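Local coordinates for protein 4-amino-4-deoxy-L-arabinose transferase or related glycosyltransferases of PMT family (Cupriavidus metallidurans, PDB 5EZM) that probably transfers 4-amino-4-deoxy-L-arabinose from a polyprenyl phosphate carrier to lipid A, as a zinc-binding membrane glycosyltransferase of the GT-C fold, at residues Ile122-Met127 with Val171-Leu176; Met177-Asp182 with Gly190-Cys195; Thr163-Met168 with Ile349-Pro354. One frame throughout, in Å; residues are numbered along the deposited sequence.

Contact 1: residues Ile122-Met127 with Val171-Leu176; sequences IGVSMM and VLAFML. With DSL (mono-trans, octa-cis decaprenyl-phosphate), chain C; MPG ([(Z)-octadec-9-enyl] (2R)-2,3-bis(oxidanyl)propanoate), chain F.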
ATOM      1  N   ILE A 122       2.133  -6.448 -12.166  1.00 58.61           N
ATOM      2  CA  ILE A 122       2.294  -7.790 -12.727  1.00 60.65           C
ATOM      3  C   ILE A 122       2.287  -7.727 -14.249  1.00 62.54           C
ATOM      4  O   ILE A 122       3.219  -8.195 -14.915  1.00 62.54           O
ATOM      5  CB  ILE A 122       1.196  -8.733 -12.206  1.00 59.77           C
ATOM      6  CG1 ILE A 122       1.327  -8.934 -10.698  1.00 60.28           C
ATOM      7  CG2 ILE A 122       1.262 -10.065 -12.940  1.00 59.38           C
ATOM      8  CD1 ILE A 122       0.255  -9.835 -10.110  1.00 59.79           C
ATOM      9  N   GLY A 123       1.244  -7.121 -14.816  1.00 64.04           N
ATOM     10  CA  GLY A 123       1.054  -7.045 -16.249  1.00 65.48           C
ATOM     11  C   GLY A 123       2.204  -6.416 -17.007  1.00 67.86           C
ATOM     12  O   GLY A 123       2.792  -7.058 -17.882  1.00 73.22           O
ATOM     13  N   VAL A 124       2.541  -5.164 -16.685  1.00 64.11           N
ATOM     14  CA  VAL A 124       3.610  -4.498 -17.422  1.00 63.55           C
ATOM     15  C   VAL A 124       4.955  -5.156 -17.141  1.00 65.56           C
ATOM     16  O   VAL A 124       5.831  -5.196 -18.020  1.00 69.32           O
ATOM     17  CB  VAL A 124       3.630  -2.991 -17.106  1.00 62.03           C
ATOM     18  CG1 VAL A 124       2.277  -2.372 -17.420  1.00 62.62           C
ATOM     19  CG2 VAL A 124       4.021  -2.740 -15.656  1.00 59.51           C
ATOM     20  N   SER A 125       5.141  -5.701 -15.933  1.00 62.60           N
ATOM     21  CA  SER A 125       6.394  -6.382 -15.627  1.00 61.99           C
ATOM     22  C   SER A 125       6.596  -7.588 -16.536  1.00 62.56           C
ATOM     23  O   SER A 125       7.658  -7.743 -17.154  1.00 66.40           O
ATOM     24  CB  SER A 125       6.423  -6.800 -14.159  1.00 60.19           C
ATOM     25  OG  SER A 125       6.544  -5.669 -13.316  1.00 61.21           O
ATOM     26  N   MET A 126       5.585  -8.447 -16.650  1.00 59.90           N
ATOM     27  CA  MET A 126       5.763  -9.578 -17.547  1.00 66.12           C
ATOM     28  C   MET A 126       5.620  -9.189 -19.014  1.00 71.54           C
ATOM     29  O   MET A 126       5.969  -9.991 -19.889  1.00 74.19           O
ATOM     30  CB  MET A 126       4.802 -10.715 -17.184  1.00 66.57           C
ATOM     31  CG  MET A 126       3.342 -10.352 -17.091  1.00 66.64           C
ATOM     32  SD  MET A 126       2.425 -11.680 -16.271  1.00 67.26           S
ATOM     33  CE  MET A 126       2.690 -13.040 -17.407  1.00 67.84           C
ATOM     34  N   MET A 127       5.144  -7.979 -19.310  1.00 71.23           N
ATOM     35  CA  MET A 127       5.224  -7.484 -20.680  1.00 70.69           C
ATOM     36  C   MET A 127       6.669  -7.188 -21.061  1.00 72.18           C
ATOM     37  O   MET A 127       7.156  -7.646 -22.101  1.00 72.29           O
ATOM     38  CB  MET A 127       4.359  -6.236 -20.852  1.00 68.91           C
ATOM     39  CG  MET A 127       4.474  -5.625 -22.242  1.00 71.97           C
ATOM     40  SD  MET A 127       3.437  -4.179 -22.515  1.00 73.74           S
ATOM     41  CE  MET A 127       4.102  -3.052 -21.287  1.00 74.63           C
ATOM     42  N   VAL A 171       6.894   2.955 -15.138  1.00 70.11           N
ATOM     43  CA  VAL A 171       8.087   3.697 -15.549  1.00 71.21           C
ATOM     44  C   VAL A 171       9.171   2.734 -16.021  1.00 71.19           C
ATOM     45  O   VAL A 171       9.709   2.860 -17.131  1.00 72.77           O
ATOM     46  CB  VAL A 171       8.599   4.588 -14.402  1.00 71.51           C
ATOM     47  CG1 VAL A 171       9.829   5.364 -14.845  1.00 72.45           C
ATOM     48  CG2 VAL A 171       7.511   5.535 -13.927  1.00 71.63           C
ATOM     49  N   LEU A 172       9.500   1.747 -15.182  1.00 69.22           N
ATOM     50  CA  LEU A 172      10.547   0.791 -15.526  1.00 67.41           C
ATOM     51  C   LEU A 172      10.179  -0.013 -16.766  1.00 70.41           C
ATOM     52  O   LEU A 172      10.967  -0.107 -17.715  1.00 73.96           O
ATOM     53  CB  LEU A 172      10.810  -0.141 -14.345  1.00 62.86           C
ATOM     54  CG  LEU A 172      11.787  -1.283 -14.628  1.00 62.52           C
ATOM     55  CD1 LEU A 172      13.171  -0.730 -14.902  1.00 64.98           C
ATOM     56  CD2 LEU A 172      11.815  -2.277 -13.478  1.00 61.20           C
ATOM     57  N   ALA A 173       8.978  -0.598 -16.778  1.00 70.29           N
ATOM     58  CA  ALA A 173       8.585  -1.460 -17.890  1.00 69.10           C
ATOM     59  C   ALA A 173       8.543  -0.692 -19.201  1.00 70.95           C
ATOM     60  O   ALA A 173       9.002  -1.192 -20.235  1.00 73.93           O
ATOM     61  CB  ALA A 173       7.228  -2.102 -17.606  1.00 67.90           C
ATOM     62  N   PHE A 174       7.996   0.526 -19.186  1.00 69.34           N
ATOM     63  CA  PHE A 174       7.944   1.311 -20.415  1.00 72.73           C
ATOM     64  C   PHE A 174       9.342   1.707 -20.870  1.00 75.94           C
ATOM     65  O   PHE A 174       9.627   1.724 -22.074  1.00 77.56           O
ATOM     66  CB  PHE A 174       7.067   2.550 -20.221  1.00 73.45           C
ATOM     67  CG  PHE A 174       5.619   2.235 -19.961  1.00 73.42           C
ATOM     68  CD1 PHE A 174       5.096   0.990 -20.273  1.00 73.41           C
ATOM     69  CD2 PHE A 174       4.780   3.185 -19.402  1.00 73.32           C
ATOM     70  CE1 PHE A 174       3.768   0.700 -20.030  1.00 72.58           C
ATOM     71  CE2 PHE A 174       3.451   2.902 -19.157  1.00 71.86           C
ATOM     72  CZ  PHE A 174       2.944   1.658 -19.471  1.00 71.76           C
ATOM     73  N   MET A 175      10.231   2.017 -19.923  1.00 77.71           N
ATOM     74  CA  MET A 175      11.613   2.305 -20.289  1.00 80.11           C
ATOM     75  C   MET A 175      12.271   1.100 -20.949  1.00 81.57           C
ATOM     76  O   MET A 175      12.995   1.246 -21.941  1.00 87.54           O
ATOM     77  CB  MET A 175      12.403   2.742 -19.058  1.00 80.90           C
ATOM     78  CG  MET A 175      13.901   2.885 -19.290  1.00 84.23           C
ATOM     79  SD  MET A 175      14.326   4.142 -20.514  1.00 88.38           S
ATOM     80  CE  MET A 175      16.107   4.193 -20.335  1.00 90.65           C
ATOM     81  N   LEU A 176      12.026  -0.103 -20.420  1.00 75.65           N
ATOM     82  CA  LEU A 176      12.610  -1.296 -21.028  1.00 75.16           C
ATOM     83  C   LEU A 176      12.015  -1.566 -22.405  1.00 76.88           C
ATOM     84  O   LEU A 176      12.736  -1.951 -23.331  1.00 77.78           O
ATOM     85  CB  LEU A 176      12.422  -2.506 -20.115  1.00 72.97           C
ATOM     86  CG  LEU A 176      13.093  -2.435 -18.741  1.00 72.89           C
ATOM     87  CD1 LEU A 176      12.933  -3.750 -17.991  1.00 71.69           C
ATOM     88  CD2 LEU A 176      14.560  -2.064 -18.867  1.00 74.65           C
TER
HETATM   89  C21 DSL C 602      15.467   3.550 -14.792  1.00 81.97           C
HETATM   90  C22 DSL C 602      14.373   4.299 -15.532  1.00 82.64           C
HETATM   91  C23 DSL C 602      13.004   3.656 -15.716  1.00 84.58           C
HETATM   92  C24 DSL C 602      14.618   5.524 -16.021  1.00 81.65           C
HETATM   93  C25 DSL C 602      13.508   6.299 -16.776  1.00 80.59           C
HETATM   94  C26 DSL C 602      13.500   7.764 -16.256  1.00 80.40           C
HETATM   95  C27 DSL C 602      13.699   8.752 -17.455  1.00 81.00           C
HETATM   96  C28 DSL C 602      13.287   8.322 -18.884  1.00 81.50           C
HETATM   97  C29 DSL C 602      14.226   9.974 -17.239  1.00 82.52           C
HETATM   98  C30 DSL C 602      14.634  10.402 -15.806  1.00 83.52           C
HETATM   99  C31 DSL C 602      15.793  11.453 -15.870  1.00 83.68           C
HETATM  100  C32 DSL C 602      15.414  12.720 -15.023  1.00 83.34           C
HETATM  101  C33 DSL C 602      14.485  13.797 -15.615  1.00 82.79           C
HETATM  102  C34 DSL C 602      15.916  12.872 -13.774  1.00 83.61           C
HETATM  103  C2  MPG F 605      -5.413  -3.379 -14.976  1.00 78.91           C
HETATM  104  C3  MPG F 605      -3.984  -3.794 -15.300  1.00 81.08           C
HETATM  105  C4  MPG F 605      -3.898  -4.802 -16.438  1.00 81.36           C
HETATM  106  C5  MPG F 605      -2.439  -5.145 -16.779  1.00 81.72           C
HETATM  107  C6  MPG F 605      -2.194  -5.274 -18.291  1.00 81.54           C
HETATM  108  C7  MPG F 605      -0.740  -4.944 -18.675  1.00 81.65           C
HETATM  109  C8  MPG F 605      -0.404  -5.352 -20.128  1.00 81.56           C
HETATM  110  C1  MPG F 605      -5.465  -2.128 -14.095  1.00 77.49           C
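Helices 112-133 and 160-178 run alongside each other through Ile122-Met127 and Val171-Leu176, with segment axes 8.8 Å apart at their closest and N-to-C directions differing by 25°. The backbones are nearest at Ser125 and Ala173. Ala173 aims its methyl at the other helix and packs it beside Val124, so that Ala173 CB lies 3.4 Å from the carbonyl oxygen Val124 O and 3.7 Å from Val124 CB. Of the two valine branches, CG2 takes the crowded position between backbone N and carbonyl carbon and rests beside the Ala173 methyl. The other branch, CG1, is anti to the carbonyl carbon and comes obliquely to the ring of Phe174, 4.3 Å from Val124 CG1 to Phe174 CE1.

The aromatic part of the contact also involves Met127. Its chain is extended until the last bond, where a bend (chi3 62°) brings the terminal methyl to the rim of the ring, near the ring plane, with Met127 CE 4.0 Å from Phe174 CE1. This is nearly parallel helix packing inside the transmembrane bundle of the GT-C fold, built without a hydrogen bond across the two segments. The polar end of Ser125 turns back to its own helix, OG bonding to Gly121 O. Just beyond the contact, Trp132 NE1 bonds to Leu176 O and links the same two helices.

Lipid chains lie against both segments. Gly123 has no side chain, and an MPG chain passes close over it, with Gly123 CA 3.7 Å from C7 of that MPG. On the other helix, Val171, Leu172 and Met175 line the polyprenyl phosphate pocket, where Met175 CB is 3.5 Å from the branch methyl C23 of DSL.

Contact 2: residues Met177-Asp182 with Gly190-Cys195; sequences MGQHPD and GWMVAC. With MPG ([(Z)-octadec-9-enyl] (2R)-2,3-bis(oxidanyl)propanoate), chain S.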
ATOM      1  N   MET A 177      10.702  -1.368 -22.561  1.00 78.05           N
ATOM      2  CA  MET A 177      10.071  -1.575 -23.862  1.00 78.61           C
ATOM      3  C   MET A 177      10.614  -0.603 -24.899  1.00 79.96           C
ATOM      4  O   MET A 177      10.821  -0.973 -26.061  1.00 80.67           O
ATOM      5  CB  MET A 177       8.553  -1.426 -23.747  1.00 79.16           C
ATOM      6  CG  MET A 177       7.865  -2.468 -22.877  1.00 79.99           C
ATOM      7  SD  MET A 177       7.927  -4.132 -23.567  1.00 84.55           S
ATOM      8  CE  MET A 177       7.100  -3.895 -25.140  1.00 86.18           C
ATOM      9  N   GLY A 178      10.853   0.649 -24.497  1.00 80.03           N
ATOM     10  CA  GLY A 178      11.318   1.655 -25.437  1.00 82.49           C
ATOM     11  C   GLY A 178      12.763   1.501 -25.859  1.00 86.09           C
ATOM     12  O   GLY A 178      13.161   2.073 -26.876  1.00 88.50           O
ATOM     13  N   GLN A 179      13.556   0.746 -25.104  1.00 87.84           N
ATOM     14  CA  GLN A 179      14.967   0.567 -25.411  1.00 90.56           C
ATOM     15  C   GLN A 179      15.259  -0.763 -26.093  1.00 94.26           C
ATOM     16  O   GLN A 179      16.426  -1.159 -26.179  1.00 98.02           O
ATOM     17  CB  GLN A 179      15.804   0.702 -24.137  1.00 87.88           C
ATOM     18  CG  GLN A 179      15.708   2.072 -23.490  1.00 85.20           C
ATOM     19  CD  GLN A 179      16.086   3.190 -24.440  1.00 87.43           C
ATOM     20  OE1 GLN A 179      17.058   3.086 -25.185  1.00 90.33           O
ATOM     21  NE2 GLN A 179      15.310   4.267 -24.424  1.00 87.55           N
ATOM     22  N   HIS A 180      14.239  -1.457 -26.579  1.00 94.50           N
ATOM     23  CA  HIS A 180      14.481  -2.688 -27.323  1.00 96.86           C
ATOM     24  C   HIS A 180      14.895  -2.350 -28.749  1.00100.48           C
ATOM     25  O   HIS A 180      14.228  -1.544 -29.406  1.00100.58           O
ATOM     26  CB  HIS A 180      13.240  -3.575 -27.332  1.00 95.56           C
ATOM     27  CG  HIS A 180      13.517  -4.992 -27.731  1.00 96.13           C
ATOM     28  ND1 HIS A 180      13.602  -5.394 -29.047  1.00 98.21           N
ATOM     29  CD2 HIS A 180      13.731  -6.103 -26.985  1.00 95.01           C
ATOM     30  CE1 HIS A 180      13.855  -6.690 -29.094  1.00 98.43           C
ATOM     31  NE2 HIS A 180      13.938  -7.144 -27.856  1.00 96.33           N
ATOM     32  N   PRO A 181      15.987  -2.929 -29.254  1.00103.83           N
ATOM     33  CA  PRO A 181      16.436  -2.574 -30.611  1.00106.96           C
ATOM     34  C   PRO A 181      15.424  -2.909 -31.692  1.00109.64           C
ATOM     35  O   PRO A 181      15.277  -2.143 -32.652  1.00113.42           O
ATOM     36  CB  PRO A 181      17.731  -3.385 -30.774  1.00107.97           C
ATOM     37  CG  PRO A 181      18.178  -3.684 -29.383  1.00106.46           C
ATOM     38  CD  PRO A 181      16.921  -3.845 -28.580  1.00104.15           C
ATOM     39  N   ASP A 182      14.710  -4.028 -31.560  1.00105.90           N
ATOM     40  CA  ASP A 182      13.739  -4.446 -32.574  1.00105.39           C
ATOM     41  C   ASP A 182      12.463  -3.588 -32.589  1.00102.70           C
ATOM     42  O   ASP A 182      11.480  -4.001 -33.223  1.00104.00           O
ATOM     43  CB  ASP A 182      13.376  -5.918 -32.370  1.00105.81           C
ATOM     44  CG  ASP A 182      14.556  -6.848 -32.591  1.00109.48           C
ATOM     45  OD1 ASP A 182      15.400  -6.541 -33.460  1.00113.00           O
ATOM     46  OD2 ASP A 182      14.641  -7.886 -31.899  1.00108.54           O
ATOM     47  N   GLY A 190       6.753   6.105 -28.549  1.00 91.64           N
ATOM     48  CA  GLY A 190       5.541   5.784 -27.813  1.00 87.58           C
ATOM     49  C   GLY A 190       5.833   5.279 -26.414  1.00 85.11           C
ATOM     50  O   GLY A 190       5.220   5.716 -25.437  1.00 83.93           O
ATOM     51  N   TRP A 191       6.786   4.354 -26.296  1.00 84.35           N
ATOM     52  CA  TRP A 191       7.130   3.836 -24.978  1.00 82.42           C
ATOM     53  C   TRP A 191       7.846   4.879 -24.134  1.00 84.92           C
ATOM     54  O   TRP A 191       7.769   4.832 -22.901  1.00 83.90           O
ATOM     55  CB  TRP A 191       7.987   2.580 -25.106  1.00 80.26           C
ATOM     56  CG  TRP A 191       7.248   1.402 -25.646  1.00 78.45           C
ATOM     57  CD1 TRP A 191       7.482   0.756 -26.823  1.00 77.28           C
ATOM     58  CD2 TRP A 191       6.144   0.730 -25.031  1.00 77.85           C
ATOM     59  NE1 TRP A 191       6.595  -0.281 -26.979  1.00 76.11           N
ATOM     60  CE2 TRP A 191       5.762  -0.319 -25.892  1.00 77.39           C
ATOM     61  CE3 TRP A 191       5.441   0.910 -23.835  1.00 75.79           C
ATOM     62  CZ2 TRP A 191       4.709  -1.183 -25.596  1.00 78.18           C
ATOM     63  CZ3 TRP A 191       4.399   0.049 -23.541  1.00 75.16           C
ATOM     64  CH2 TRP A 191       4.043  -0.984 -24.418  1.00 76.50           C
ATOM     65  N   MET A 192       8.542   5.826 -24.769  1.00 87.23           N
ATOM     66  CA  MET A 192       9.223   6.858 -23.997  1.00 89.03           C
ATOM     67  C   MET A 192       8.245   7.891 -23.452  1.00 89.54           C
ATOM     68  O   MET A 192       8.338   8.274 -22.279  1.00 89.12           O
ATOM     69  CB  MET A 192      10.305   7.527 -24.842  1.00 92.43           C
ATOM     70  CG  MET A 192      11.627   6.785 -24.801  1.00 94.51           C
ATOM     71  SD  MET A 192      12.064   6.296 -23.117  1.00 93.18           S
ATOM     72  CE  MET A 192      11.961   4.514 -23.244  1.00 91.93           C
ATOM     73  N   VAL A 193       7.299   8.353 -24.276  1.00 90.49           N
ATOM     74  CA  VAL A 193       6.262   9.241 -23.755  1.00 88.62           C
ATOM     75  C   VAL A 193       5.403   8.504 -22.736  1.00 82.56           C
ATOM     76  O   VAL A 193       4.921   9.104 -21.769  1.00 78.91           O
ATOM     77  CB  VAL A 193       5.414   9.836 -24.900  1.00 90.93           C
ATOM     78  CG1 VAL A 193       4.632   8.758 -25.621  1.00 92.12           C
ATOM     79  CG2 VAL A 193       4.471  10.905 -24.366  1.00 89.10           C
ATOM     80  N   ALA A 194       5.211   7.195 -22.920  1.00 81.07           N
ATOM     81  CA  ALA A 194       4.519   6.411 -21.904  1.00 78.47           C
ATOM     82  C   ALA A 194       5.303   6.401 -20.599  1.00 75.88           C
ATOM     83  O   ALA A 194       4.721   6.479 -19.510  1.00 70.45           O
ATOM     84  CB  ALA A 194       4.289   4.987 -22.410  1.00 78.53           C
ATOM     85  N   CYS A 195       6.631   6.319 -20.695  1.00 78.40           N
ATOM     86  CA  CYS A 195       7.474   6.324 -19.505  1.00 77.83           C
ATOM     87  C   CYS A 195       7.383   7.658 -18.775  1.00 77.74           C
ATOM     88  O   CYS A 195       7.111   7.700 -17.567  1.00 76.77           O
ATOM     89  CB  CYS A 195       8.918   6.015 -19.900  1.00 80.72           C
ATOM     90  SG  CYS A 195      10.110   6.092 -18.556  1.00 82.42           S
TER
HETATM   91  C2  MPG S 618      -0.346   4.543 -16.443  1.00 72.93           C
HETATM   92  C3  MPG S 618       0.532   5.774 -16.641  1.00 73.59           C
HETATM   93  C4  MPG S 618       0.662   6.212 -18.095  1.00 73.05           C
HETATM   94  C5  MPG S 618      -0.082   5.287 -19.072  1.00 74.59           C
HETATM   95  C6  MPG S 618       0.413   5.444 -20.518  1.00 76.49           C
HETATM   96  C7  MPG S 618       0.250   4.155 -21.347  1.00 78.80           C
HETATM   97  C8  MPG S 618       0.546   4.404 -22.846  1.00 80.26           C
HETATM   98  C9  MPG S 618       0.917   3.120 -23.628  1.00 80.63           C
HETATM   99  C10 MPG S 618       1.566   3.466 -24.998  1.00 81.76           C
HETATM  100  C11 MPG S 618       1.755   2.238 -25.913  1.00 83.46           C
HETATM  101  C12 MPG S 618       2.697   2.549 -27.125  1.00 85.12           C
HETATM  102  C13 MPG S 618       2.935   1.314 -28.016  1.00 87.12           C
HETATM  103  C14 MPG S 618       4.059   1.556 -29.070  1.00 88.39           C
HETATM  104  C1  MPG S 618      -0.662   4.279 -14.968  1.00 72.76           C
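Met177 lies over one face of the Trp191 indole. Its CB stands 3.5 Å from the centroid of the five-membered ring of Trp191, 13° off the ring normal, a CH-pi contact made almost squarely over the ring. The methionine chain then bends at both chi2 and chi3. That curl carries the terminal methyl to the benzo part of the indole, with Met177 CE 3.6 Å from Trp191 CZ2, while the sulfur makes an oblique Met-aromatic contact, Met177 SD being 5.0 Å from the centroid of the six-membered ring of Trp191. The opposite face of the indole meets an MPG chain along its C13-C14 stretch, where Trp191 NE1 is 3.8 Å from C14 of the lipid, so the ring is sandwiched between protein and lipid.

At the root of the indole, Gly178 offers bare backbone, and Gly178 CA is 3.5 Å from Trp191 CB. The same alpha carbon also receives the methyl of Met192, Met192 CE lying 3.7 Å from Gly178 CA. Here the chain is completing a helical hairpin: helix 160-178 ends, a short connection follows, and helix 185-206 returns antiparallel to it. Gln179 crosses Met192 at about a right angle, its NE2 3.6 Å from Met192 CE, while its side chain also packs on Leu230 and Arg233 of helix 230-233.

Further out, Phe174 meets the Trp191 ring with planes inclined by about 40°, and Met127 of helix 112-133 touches the indole as well. Past the helix end, Asp182 N donates a bent bond of 3.1 Å to His180 ND1, reaching it from outside the imidazole plane. The imidazole itself meets the ring of Trp132.

Contact 3: residues Thr163-Met168 with Ile349-Pro354; sequences TLAGVM and IVPVIP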
ATOM      1  N   THR A 163       0.185   1.972  -4.992  1.00 64.74           N
ATOM      2  CA  THR A 163      -0.139   2.772  -6.170  1.00 62.19           C
ATOM      3  C   THR A 163       1.131   3.323  -6.807  1.00 62.97           C
ATOM      4  O   THR A 163       1.359   3.175  -8.020  1.00 67.96           O
ATOM      5  CB  THR A 163      -1.087   3.912  -5.790  1.00 59.40           C
ATOM      6  OG1 THR A 163      -2.063   3.439  -4.853  1.00 58.33           O
ATOM      7  CG2 THR A 163      -1.800   4.440  -7.020  1.00 57.73           C
ATOM      8  N   LEU A 164       1.985   3.951  -5.989  1.00 57.88           N
ATOM      9  CA  LEU A 164       3.270   4.426  -6.487  1.00 57.80           C
ATOM     10  C   LEU A 164       4.106   3.285  -7.050  1.00 59.94           C
ATOM     11  O   LEU A 164       4.833   3.473  -8.032  1.00 60.85           O
ATOM     12  CB  LEU A 164       4.029   5.143  -5.372  1.00 56.30           C
ATOM     13  CG  LEU A 164       5.378   5.735  -5.773  1.00 57.15           C
ATOM     14  CD1 LEU A 164       5.185   6.813  -6.824  1.00 59.29           C
ATOM     15  CD2 LEU A 164       6.109   6.287  -4.560  1.00 56.96           C
ATOM     16  N   ALA A 165       4.003   2.092  -6.457  1.00 58.87           N
ATOM     17  CA  ALA A 165       4.776   0.957  -6.947  1.00 58.68           C
ATOM     18  C   ALA A 165       4.292   0.508  -8.320  1.00 60.38           C
ATOM     19  O   ALA A 165       5.096   0.093  -9.164  1.00 61.27           O
ATOM     20  CB  ALA A 165       4.706  -0.197  -5.950  1.00 55.53           C
ATOM     21  N   GLY A 166       2.983   0.580  -8.561  1.00 59.74           N
ATOM     22  CA  GLY A 166       2.460   0.175  -9.855  1.00 59.52           C
ATOM     23  C   GLY A 166       2.785   1.172 -10.946  1.00 62.92           C
ATOM     24  O   GLY A 166       3.188   0.790 -12.052  1.00 65.24           O
ATOM     25  N   VAL A 167       2.631   2.467 -10.654  1.00 64.60           N
ATOM     26  CA  VAL A 167       2.938   3.459 -11.681  1.00 69.20           C
ATOM     27  C   VAL A 167       4.440   3.506 -11.954  1.00 70.62           C
ATOM     28  O   VAL A 167       4.871   3.664 -13.104  1.00 73.13           O
ATOM     29  CB  VAL A 167       2.374   4.837 -11.290  1.00 71.25           C
ATOM     30  CG1 VAL A 167       0.858   4.787 -11.268  1.00 70.09           C
ATOM     31  CG2 VAL A 167       2.900   5.270  -9.942  1.00 73.66           C
ATOM     32  N   MET A 168       5.264   3.345 -10.913  1.00 69.20           N
ATOM     33  CA  MET A 168       6.704   3.302 -11.139  1.00 68.62           C
ATOM     34  C   MET A 168       7.114   2.020 -11.853  1.00 66.86           C
ATOM     35  O   MET A 168       8.072   2.027 -12.637  1.00 69.22           O
ATOM     36  CB  MET A 168       7.457   3.457  -9.818  1.00 69.50           C
ATOM     37  CG  MET A 168       7.416   4.874  -9.262  1.00 71.65           C
ATOM     38  SD  MET A 168       8.585   5.149  -7.915  1.00 76.23           S
ATOM     39  CE  MET A 168      10.144   4.920  -8.770  1.00 80.21           C
ATOM     40  N   ILE A 349       9.847   0.624   0.343  1.00 64.96           N
ATOM     41  CA  ILE A 349      10.668  -0.315  -0.414  1.00 61.70           C
ATOM     42  C   ILE A 349       9.870  -1.100  -1.447  1.00 60.95           C
ATOM     43  O   ILE A 349      10.471  -1.825  -2.254  1.00 66.12           O
ATOM     44  CB  ILE A 349      11.408  -1.268   0.548  1.00 58.00           C
ATOM     45  CG1 ILE A 349      12.760  -1.657  -0.036  1.00 61.38           C
ATOM     46  CG2 ILE A 349      10.587  -2.511   0.832  1.00 56.09           C
ATOM     47  CD1 ILE A 349      13.583  -0.471  -0.466  1.00 64.83           C
ATOM     48  N   VAL A 350       8.540  -0.956  -1.472  1.00 55.33           N
ATOM     49  CA  VAL A 350       7.727  -1.758  -2.394  1.00 52.74           C
ATOM     50  C   VAL A 350       8.109  -1.564  -3.856  1.00 56.74           C
ATOM     51  O   VAL A 350       8.143  -2.560  -4.595  1.00 58.36           O
ATOM     52  CB  VAL A 350       6.233  -1.515  -2.128  1.00 47.91           C
ATOM     53  CG1 VAL A 350       5.390  -2.295  -3.114  1.00 45.46           C
ATOM     54  CG2 VAL A 350       5.874  -1.923  -0.702  1.00 47.56           C
ATOM     55  N   PRO A 351       8.408  -0.353  -4.352  1.00 58.98           N
ATOM     56  CA  PRO A 351       8.738  -0.208  -5.784  1.00 59.55           C
ATOM     57  C   PRO A 351       9.893  -1.075  -6.286  1.00 63.94           C
ATOM     58  O   PRO A 351      10.062  -1.179  -7.509  1.00 65.61           O
ATOM     59  CB  PRO A 351       9.077   1.282  -5.911  1.00 56.15           C
ATOM     60  CG  PRO A 351       8.239   1.922  -4.897  1.00 54.98           C
ATOM     61  CD  PRO A 351       8.219   0.969  -3.725  1.00 57.90           C
ATOM     62  N   VAL A 352      10.690  -1.696  -5.412  1.00 65.28           N
ATOM     63  CA  VAL A 352      11.757  -2.558  -5.911  1.00 68.18           C
ATOM     64  C   VAL A 352      11.241  -3.934  -6.315  1.00 67.42           C
ATOM     65  O   VAL A 352      11.920  -4.642  -7.070  1.00 70.44           O
ATOM     66  CB  VAL A 352      12.891  -2.725  -4.884  1.00 70.34           C
ATOM     67  CG1 VAL A 352      13.272  -1.386  -4.285  1.00 72.89           C
ATOM     68  CG2 VAL A 352      12.502  -3.719  -3.796  1.00 69.33           C
ATOM     69  N   ILE A 353      10.052  -4.325  -5.846  1.00 62.54           N
ATOM     70  CA  ILE A 353       9.574  -5.690  -6.077  1.00 61.70           C
ATOM     71  C   ILE A 353       9.373  -5.998  -7.559  1.00 66.03           C
ATOM     72  O   ILE A 353       9.825  -7.063  -8.009  1.00 68.51           O
ATOM     73  CB  ILE A 353       8.310  -5.957  -5.240  1.00 58.43           C
ATOM     74  CG1 ILE A 353       8.612  -5.768  -3.752  1.00 58.50           C
ATOM     75  CG2 ILE A 353       7.778  -7.360  -5.503  1.00 55.88           C
ATOM     76  CD1 ILE A 353       9.667  -6.712  -3.216  1.00 59.43           C
ATOM     77  N   PRO A 354       8.713  -5.145  -8.362  1.00 65.02           N
ATOM     78  CA  PRO A 354       8.552  -5.486  -9.790  1.00 63.48           C
ATOM     79  C   PRO A 354       9.866  -5.801 -10.485  1.00 63.84           C
ATOM     80  O   PRO A 354       9.967  -6.818 -11.184  1.00 62.63           O
ATOM     81  CB  PRO A 354       7.879  -4.236 -10.370  1.00 62.09           C
ATOM     82  CG  PRO A 354       7.168  -3.634  -9.232  1.00 60.68           C
ATOM     83  CD  PRO A 354       8.033  -3.876  -8.036  1.00 61.48           C
TER
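Ala165 is the bump of this contact, pushing its methyl from helix 160-178 into a shallow hollow formed by Val350 and Pro351. One wall is a valine branch: Val350 CG1, anti to its backbone N (chi1 178°), lies 3.6 Å from Ala165 CB. The floor is Pro351, whose CA is 4.0 Å from Ala165 CB. Pro351 in turn presses back with its ring, Pro351 CG standing 4.1 Å from Ala165 CA. Met168, one turn further along, covers the side of this proline, with its SD 4.4 Å from Pro351 CB. The second proline projects toward the same helix, placing Pro354 CG 4.3 Å from Ala165 O. A type I turn from Ile349 to Val352 presents Val350 and Pro351, so the contact joins helix 160-178 to the proline-containing lead-in of helix 352-365 within the transmembrane GT-C bundle. Around this joint, Trp151 of helix 149-155 touches both Ala165 and Pro354, while Trp330 of helix 323-339, also a residue of the polyprenyl phosphate pocket, packs on Met168 and bonds through NE1 to Pro351 O. Leu164 and Val167 lean on helix 185-206, and Thr163 reaches helix 112-133.

Overall arrangement
Helix 160-178 takes part in all three contacts. From the N terminus, helix 112-133 comes first; contact 1 closes a largely helical loop when the chain returns along residues 171-176. Contact 2 follows in series, closing the hairpin whose short connection leads into helix 185-206, and it touches contact 1 where Phe174 packs on Ala194 and Met175 on Met192. Contact 3 opens at 163-168, inside the loop of contact 1, and closes only at 349-354, so these two cross, while contact 2 is nested within the loop of contact 3. Ser125 OG against Pro354 CB joins contacts 1 and 3. Together they tie helices 112-133, 185-206 and 352-365 to helix 160-178.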